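IRMA (PDB 5EK5) is a secreted, virulence-associated protein of Escherichia coli with a fibronectin-like fold that probably acts by mimicking an interleukin receptor. Local coordinates at residues B[45-50]-B[56-61]; B[93-98]-B[104-109]. One frame throughout, in Å; residues are numbered along the deposited sequence.

Interaction 1 of 2, residues B[45-50]-B[56-61]; sequences TLQLKD and LVTRKM
L46 and R59 exchange two nearly straight backbone hydrogen bonds, L46 N to R59 O (2.8 Å) and R59 N to L46 O (3.0 Å), within an antiparallel beta hairpin. The strand axes approach to 4.6 Å and run 150° apart. The hairpin forms one margin of a four-stranded antiparallel sheet in the fibronectin-like fold. Nearer the turn, L48 N binds V57 O and L56 N binds L48 O.

T45, Q47, T58 and K60 share one face of the sheet. With T45 OG1 beside its own N (chi1 -57°), CG2 falls anti to that N and comes within 3.6 Å of T58 CG2, while OG1 lies alongside the aliphatic part of the extended K60 chain. T58 OG1 lies 3.4 Å from the methylene CG of Q47, the two side chains crossing at a slant.

L46, L48, V57 and R59 occupy the other face, which turns to strand 74-82: L48 touches L79 and T81, V57 touches T81, and R59 touches L79. L48 CD2 meets V57 CG2 at 3.9 Å, and L46 CD1 reaches across to M61 CB. The R59 chain folds back along its own strand, so that its guanidinium lays one face over V57 CB, 3.9 Å from the plane, and its NH1 donates to T58 O from above the carbonyl plane (2.9 Å).

Interaction 2 of 2, residues B[93-98]-B[104-109]; sequences IKATEE and VSLPLS
E97 and V104 pair through two backbone hydrogen bonds in the short antiparallel part of a beta hairpin: E97 N to V104 O is short and almost straight (2.6 Å, 175°), whereas V104 N to E97 O is longer and more bent (3.1 Å). One further bond, L106 N to A95 O (2.8 Å), comes from above the carbonyl plane of A95. Next to it a water links the segments, accepting from A95 N and donating to L106 O.

Among the apolar contacts, V104 CG1, set between its own N and carbonyl carbon (chi1 71°), packs against E97 CB at 3.6 Å, the two side chains lying side by side. A95 CB meets L106 CB at 3.9 Å and L108 CD2 at 4.0 Å; L108 also packs on V123 of the second subunit.

Charge enters through E97, whose extended chain passes L106 and carries OE2 to a salt bridge with R7 and a hydrogen bond from G40 N. The buried carboxylate therefore has both a cation and an amide as partners, which would probably favour its ionised form and ties this hairpin to the N-terminal segment and the loop before strand 42-49.

How the interactions relate
Both contacts are hairpins of one four-stranded antiparallel sheet and form its two outer pairs: strand 55-63 closes one margin and strand 102-105 the other. The inner strands 42-49 and 89-99 join them directly, with probable hydrogen bonds from T45 N to K94 O and from I93 N to T45 O; the contact centres lie 16 Å apart. Each is partly buried; in interaction 1 the exposed residues lie on the outer strand, in interaction 2 on both segments. Interaction 1 has more paired residues and turns L48 and V57 toward strand 74-82 of the other sheet. Interaction 2 has two bridges, adds a bridging water, buries the carboxylate of E97, and extends to the subunit interface.

Interaction 1 of 2, residues B[45-50]-B[56-61]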
ATOM      1  N   THR B  45      10.614 -17.256  -0.847  1.00 49.68           N
ATOM      2  CA  THR B  45      12.008 -16.959  -0.536  1.00 52.96           C
ATOM      3  C   THR B  45      12.415 -15.573  -1.031  1.00 49.36           C
ATOM      4  O   THR B  45      12.331 -15.284  -2.226  1.00 43.62           O
ATOM      5  CB  THR B  45      12.948 -18.010  -1.145  1.00 57.37           C
ATOM      6  OG1 THR B  45      12.577 -19.313  -0.676  1.00 65.50           O
ATOM      7  CG2 THR B  45      14.381 -17.727  -0.745  1.00 55.48           C
ATOM      8  N   LEU B  46      12.867 -14.727  -0.111  1.00 46.71           N
ATOM      9  CA  LEU B  46      13.206 -13.343  -0.436  1.00 39.45           C
ATOM     10  C   LEU B  46      14.671 -13.005  -0.159  1.00 37.46           C
ATOM     11  O   LEU B  46      15.214 -13.377   0.882  1.00 39.41           O
ATOM     12  CB  LEU B  46      12.309 -12.379   0.344  1.00 37.51           C
ATOM     13  CG  LEU B  46      10.807 -12.436   0.064  1.00 41.17           C
ATOM     14  CD1 LEU B  46      10.126 -13.446   0.981  1.00 47.18           C
ATOM     15  CD2 LEU B  46      10.180 -11.062   0.214  1.00 35.99           C
ATOM     16  N   GLN B  47      15.304 -12.306  -1.097  1.00 39.86           N
ATOM     17  CA  GLN B  47      16.599 -11.678  -0.846  1.00 43.02           C
ATOM     18  C   GLN B  47      16.416 -10.288  -0.249  1.00 43.53           C
ATOM     19  O   GLN B  47      15.804  -9.418  -0.868  1.00 40.19           O
ATOM     20  CB  GLN B  47      17.428 -11.569  -2.129  1.00 45.34           C
ATOM     21  CG  GLN B  47      18.175 -12.826  -2.526  1.00 51.36           C
ATOM     22  CD  GLN B  47      18.976 -12.634  -3.803  1.00 54.85           C
ATOM     23  OE1 GLN B  47      18.686 -11.744  -4.603  1.00 59.81           O
ATOM     24  NE2 GLN B  47      19.996 -13.461  -3.992  1.00 53.08           N
ATOM     25  N   LEU B  48      16.954 -10.076   0.947  1.00 44.56           N
ATOM     26  CA  LEU B  48      16.922  -8.750   1.557  1.00 41.03           C
ATOM     27  C   LEU B  48      18.150  -7.967   1.114  1.00 41.82           C
ATOM     28  O   LEU B  48      19.274  -8.459   1.200  1.00 44.82           O
ATOM     29  CB  LEU B  48      16.853  -8.829   3.086  1.00 35.21           C
ATOM     30  CG  LEU B  48      15.518  -9.217   3.735  1.00 33.94           C
ATOM     31  CD1 LEU B  48      15.038 -10.598   3.306  1.00 38.77           C
ATOM     32  CD2 LEU B  48      15.603  -9.128   5.247  1.00 32.73           C
ATOM     33  N   LYS B  49      17.927  -6.748   0.638  1.00 38.26           N
ATOM     34  CA  LYS B  49      18.988  -5.968   0.022  1.00 36.04           C
ATOM     35  C   LYS B  49      19.117  -4.609   0.689  1.00 32.86           C
ATOM     36  O   LYS B  49      18.138  -4.073   1.206  1.00 28.94           O
ATOM     37  CB  LYS B  49      18.701  -5.796  -1.470  1.00 40.34           C
ATOM     38  CG  LYS B  49      18.698  -7.105  -2.250  1.00 42.67           C
ATOM     39  CD  LYS B  49      18.378  -6.882  -3.717  1.00 44.46           C
ATOM     40  CE  LYS B  49      18.529  -8.169  -4.506  1.00 53.14           C
ATOM     41  NZ  LYS B  49      18.451  -7.933  -5.970  1.00 60.24           N
ATOM     42  N   ASP B  50      20.326  -4.051   0.695  1.00 32.27           N
ATOM     43  CA  ASP B  50      20.498  -2.683   1.174  1.00 32.88           C
ATOM     44  C   ASP B  50      20.072  -1.698   0.084  1.00 33.52           C
ATOM     45  O   ASP B  50      19.568  -2.110  -0.963  1.00 36.12           O
ATOM     46  CB  ASP B  50      21.941  -2.433   1.647  1.00 39.95           C
ATOM     47  CG  ASP B  50      22.984  -2.638   0.553  1.00 45.01           C
ATOM     48  OD1 ASP B  50      22.674  -2.489  -0.646  1.00 45.31           O
ATOM     49  OD2 ASP B  50      24.137  -2.959   0.909  1.00 51.63           O
ATOM     50  N   LEU B  56      21.950  -8.847   1.523  1.00 35.75           N
ATOM     51  CA  LEU B  56      22.314  -8.994   2.925  1.00 36.97           C
ATOM     52  C   LEU B  56      22.089 -10.429   3.385  1.00 40.54           C
ATOM     53  O   LEU B  56      23.039 -11.164   3.654  1.00 43.26           O
ATOM     54  CB  LEU B  56      21.505  -8.025   3.788  1.00 33.22           C
ATOM     55  CG  LEU B  56      21.572  -6.554   3.365  1.00 36.24           C
ATOM     56  CD1 LEU B  56      20.543  -5.726   4.115  1.00 34.90           C
ATOM     57  CD2 LEU B  56      22.968  -5.996   3.575  1.00 33.77           C
ATOM     58  N   VAL B  57      20.823 -10.824   3.464  1.00 40.92           N
ATOM     59  CA  VAL B  57      20.459 -12.191   3.815  1.00 42.67           C
ATOM     60  C   VAL B  57      19.371 -12.712   2.886  1.00 45.05           C
ATOM     61  O   VAL B  57      18.682 -11.937   2.221  1.00 43.94           O
ATOM     62  CB  VAL B  57      19.953 -12.304   5.272  1.00 40.96           C
ATOM     63  CG1 VAL B  57      21.101 -12.152   6.256  1.00 42.21           C
ATOM     64  CG2 VAL B  57      18.866 -11.275   5.543  1.00 36.38           C
ATOM     65  N   THR B  58      19.226 -14.031   2.837  1.00 45.83           N
ATOM     66  CA  THR B  58      18.125 -14.641   2.108  1.00 46.95           C
ATOM     67  C   THR B  58      17.277 -15.451   3.081  1.00 45.69           C
ATOM     68  O   THR B  58      17.780 -16.335   3.776  1.00 41.37           O
ATOM     69  CB  THR B  58      18.621 -15.534   0.965  1.00 49.78           C
ATOM     70  OG1 THR B  58      19.327 -14.733   0.011  1.00 49.31           O
ATOM     71  CG2 THR B  58      17.451 -16.208   0.275  1.00 51.62           C
ATOM     72  N   ARG B  59      15.987 -15.141   3.131  1.00 46.21           N
ATOM     73  CA  ARG B  59      15.097 -15.746   4.111  1.00 42.92           C
ATOM     74  C   ARG B  59      13.805 -16.222   3.458  1.00 49.24           C
ATOM     75  O   ARG B  59      13.445 -15.781   2.366  1.00 48.35           O
ATOM     76  CB  ARG B  59      14.794 -14.758   5.239  1.00 39.91           C
ATOM     77  CG  ARG B  59      16.010 -14.341   6.052  1.00 40.28           C
ATOM     78  CD  ARG B  59      16.403 -15.425   7.038  1.00 47.49           C
ATOM     79  NE  ARG B  59      17.585 -15.067   7.816  1.00 49.78           N
ATOM     80  CZ  ARG B  59      18.831 -15.400   7.487  1.00 49.60           C
ATOM     81  NH1 ARG B  59      19.065 -16.099   6.383  1.00 49.06           N
ATOM     82  NH2 ARG B  59      19.844 -15.033   8.261  1.00 45.69           N
ATOM     83  N   LYS B  60      13.116 -17.135   4.130  1.00 55.16           N
ATOM     84  CA  LYS B  60      11.859 -17.663   3.623  1.00 51.52           C
ATOM     85  C   LYS B  60      10.669 -17.156   4.427  1.00 47.98           C
ATOM     86  O   LYS B  60      10.771 -16.916   5.628  1.00 45.98           O
ATOM     87  CB  LYS B  60      11.885 -19.193   3.624  1.00 50.98           C
ATOM     88  CG  LYS B  60      12.786 -19.780   2.551  1.00 52.26           C
ATOM     89  CD  LYS B  60      12.726 -21.297   2.528  1.00 57.22           C
ATOM     90  CE  LYS B  60      13.749 -21.868   1.559  1.00 60.66           C
ATOM     91  NZ  LYS B  60      13.663 -23.352   1.459  1.00 69.16           N
ATOM     92  N   MET B  61       9.542 -16.996   3.745  1.00 47.76           N
ATOM     93  CA  MET B  61       8.319 -16.507   4.364  1.00 45.77           C
ATOM     94  C   MET B  61       7.154 -17.457   4.080  1.00 50.05           C
ATOM     95  O   MET B  61       6.971 -17.895   2.946  1.00 55.94           O
ATOM     96  CB  MET B  61       8.013 -15.096   3.857  1.00 48.05           C
ATOM     97  CG  MET B  61       6.789 -14.444   4.460  1.00 47.13           C
ATOM     98  SD  MET B  61       6.629 -12.726   3.928  1.00 45.35           S
ATOM     99  CE  MET B  61       6.213 -12.927   2.196  1.00 38.55           C
TER

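Interaction 2 of 2, residues B[93-98]-B[104-109]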
ATOM      1  N   ILE B  93      12.538 -14.447  -5.139  1.00 57.16           N
ATOM      2  CA  ILE B  93      13.312 -15.257  -6.071  1.00 62.04           C
ATOM      3  C   ILE B  93      12.750 -16.663  -6.247  1.00 66.00           C
ATOM      4  O   ILE B  93      13.106 -17.360  -7.197  1.00 72.39           O
ATOM      5  CB  ILE B  93      14.779 -15.376  -5.619  1.00 61.03           C
ATOM      6  CG1 ILE B  93      14.861 -16.092  -4.271  1.00 60.48           C
ATOM      7  CG2 ILE B  93      15.427 -14.002  -5.535  1.00 57.19           C
ATOM      8  CD1 ILE B  93      16.275 -16.421  -3.837  1.00 62.31           C
ATOM      9  N   LYS B  94      11.873 -17.077  -5.338  1.00 63.27           N
ATOM     10  CA  LYS B  94      11.244 -18.390  -5.445  1.00 68.86           C
ATOM     11  C   LYS B  94       9.944 -18.449  -4.648  1.00 66.91           C
ATOM     12  O   LYS B  94       9.795 -17.757  -3.642  1.00 62.12           O
ATOM     13  CB  LYS B  94      12.218 -19.475  -4.983  1.00 71.65           C
ATOM     14  CG  LYS B  94      12.491 -20.525  -6.046  1.00 81.99           C
ATOM     15  CD  LYS B  94      13.825 -21.220  -5.816  1.00 87.59           C
ATOM     16  CE  LYS B  94      14.970 -20.378  -6.376  1.00 87.67           C
ATOM     17  NZ  LYS B  94      16.051 -21.182  -7.012  1.00 90.16           N
ATOM     18  N   ALA B  95       9.003 -19.271  -5.107  1.00 70.64           N
ATOM     19  CA  ALA B  95       7.735 -19.443  -4.402  1.00 68.70           C
ATOM     20  C   ALA B  95       7.159 -20.853  -4.545  1.00 71.58           C
ATOM     21  O   ALA B  95       7.161 -21.433  -5.631  1.00 71.43           O
ATOM     22  CB  ALA B  95       6.726 -18.415  -4.890  1.00 65.51           C
ATOM     23  N   THR B  96       6.649 -21.386  -3.436  1.00 75.06           N
ATOM     24  CA  THR B  96       6.120 -22.747  -3.394  1.00 80.49           C
ATOM     25  C   THR B  96       4.711 -22.762  -2.806  1.00 84.26           C
ATOM     26  O   THR B  96       4.435 -22.069  -1.829  1.00 80.62           O
ATOM     27  CB  THR B  96       7.036 -23.674  -2.565  1.00 79.55           C
ATOM     28  OG1 THR B  96       8.308 -23.794  -3.214  1.00 76.40           O
ATOM     29  CG2 THR B  96       6.420 -25.059  -2.405  1.00 89.43           C
ATOM     30  N   GLU B  97       3.824 -23.560  -3.395  1.00 90.41           N
ATOM     31  CA  GLU B  97       2.436 -23.606  -2.950  1.00 91.94           C
ATOM     32  C   GLU B  97       2.049 -24.971  -2.401  1.00 97.05           C
ATOM     33  O   GLU B  97       2.229 -25.991  -3.064  1.00100.53           O
ATOM     34  CB  GLU B  97       1.499 -23.234  -4.103  1.00 90.99           C
ATOM     35  CG  GLU B  97       0.022 -23.279  -3.750  1.00 92.43           C
ATOM     36  CD  GLU B  97      -0.866 -23.000  -4.948  1.00 95.81           C
ATOM     37  OE1 GLU B  97      -0.388 -23.151  -6.092  1.00 83.40           O
ATOM     38  OE2 GLU B  97      -2.041 -22.628  -4.748  1.00 83.10           O
ATOM     39  N   GLU B  98       1.525 -25.001  -1.183  1.00 98.09           N
ATOM     40  CA  GLU B  98       0.992 -26.252  -0.667  1.00105.25           C
ATOM     41  C   GLU B  98      -0.454 -26.425  -1.097  1.00110.48           C
ATOM     42  O   GLU B  98      -1.362 -25.760  -0.587  1.00112.51           O
ATOM     43  N   VAL B 104       4.086 -27.850  -4.739  1.00100.75           N
ATOM     44  CA  VAL B 104       4.034 -27.346  -6.110  1.00101.89           C
ATOM     45  C   VAL B 104       4.666 -25.956  -6.226  1.00 93.73           C
ATOM     46  O   VAL B 104       4.443 -25.068  -5.388  1.00 85.87           O
ATOM     47  CB  VAL B 104       2.574 -27.318  -6.672  1.00100.67           C
ATOM     48  CG1 VAL B 104       1.735 -26.232  -6.010  1.00 97.95           C
ATOM     49  CG2 VAL B 104       2.568 -27.119  -8.191  1.00102.16           C
ATOM     50  N   SER B 105       5.437 -25.792  -7.300  1.00 93.78           N
ATOM     51  CA  SER B 105       6.127 -24.544  -7.626  1.00 88.53           C
ATOM     52  C   SER B 105       5.166 -23.477  -8.128  1.00 87.07           C
ATOM     53  O   SER B 105       4.290 -23.762  -8.938  1.00 89.93           O
ATOM     54  CB  SER B 105       7.223 -24.792  -8.670  1.00 90.73           C
ATOM     55  OG  SER B 105       8.004 -23.633  -8.926  1.00 88.82           O
ATOM     56  N   LEU B 106       5.324 -22.253  -7.636  1.00 83.56           N
ATOM     57  CA  LEU B 106       4.448 -21.154  -8.023  1.00 82.13           C
ATOM     58  C   LEU B 106       5.157 -20.156  -8.934  1.00 78.05           C
ATOM     59  O   LEU B 106       6.202 -19.616  -8.571  1.00 72.99           O
ATOM     60  CB  LEU B 106       3.916 -20.441  -6.780  1.00 77.04           C
ATOM     61  CG  LEU B 106       2.949 -19.287  -7.031  1.00 75.78           C
ATOM     62  CD1 LEU B 106       1.611 -19.818  -7.506  1.00 83.91           C
ATOM     63  CD2 LEU B 106       2.789 -18.455  -5.771  1.00 68.26           C
ATOM     64  N   PRO B 107       4.594 -19.923 -10.132  1.00 77.23           N
ATOM     65  CA  PRO B 107       5.115 -18.946 -11.095  1.00 74.35           C
ATOM     66  C   PRO B 107       5.205 -17.547 -10.497  1.00 69.46           C
ATOM     67  O   PRO B 107       4.244 -17.079  -9.887  1.00 66.07           O
ATOM     68  CB  PRO B 107       4.088 -18.988 -12.230  1.00 79.47           C
ATOM     69  CG  PRO B 107       3.454 -20.329 -12.115  1.00 86.20           C
ATOM     70  CD  PRO B 107       3.405 -20.622 -10.648  1.00 81.86           C
ATOM     71  N   LEU B 108       6.346 -16.891 -10.674  1.00 68.85           N
ATOM     72  CA  LEU B 108       6.584 -15.591 -10.060  1.00 63.38           C
ATOM     73  C   LEU B 108       5.786 -14.483 -10.747  1.00 62.04           C
ATOM     74  O   LEU B 108       5.636 -13.388 -10.203  1.00 55.88           O
ATOM     75  CB  LEU B 108       8.078 -15.257 -10.084  1.00 61.25           C
ATOM     76  CG  LEU B 108       9.003 -16.227  -9.343  1.00 63.12           C
ATOM     77  CD1 LEU B 108      10.375 -15.608  -9.127  1.00 61.35           C
ATOM     78  CD2 LEU B 108       8.396 -16.663  -8.016  1.00 63.71           C
ATOM     79  N   SER B 109       5.274 -14.772 -11.941  1.00 65.99           N
ATOM     80  CA  SER B 109       4.481 -13.804 -12.696  1.00 65.87           C
ATOM     81  C   SER B 109       3.151 -13.497 -12.012  1.00 65.52           C
ATOM     82  O   SER B 109       2.531 -12.466 -12.274  1.00 68.16           O
ATOM     83  CB  SER B 109       4.233 -14.313 -14.117  1.00 73.93           C
ATOM     84  OG  SER B 109       3.641 -15.601 -14.104  1.00 77.13           O
TER
HETATM   85  O   HOH W   1       9.207 -20.201  -7.718  1.00 58.38           O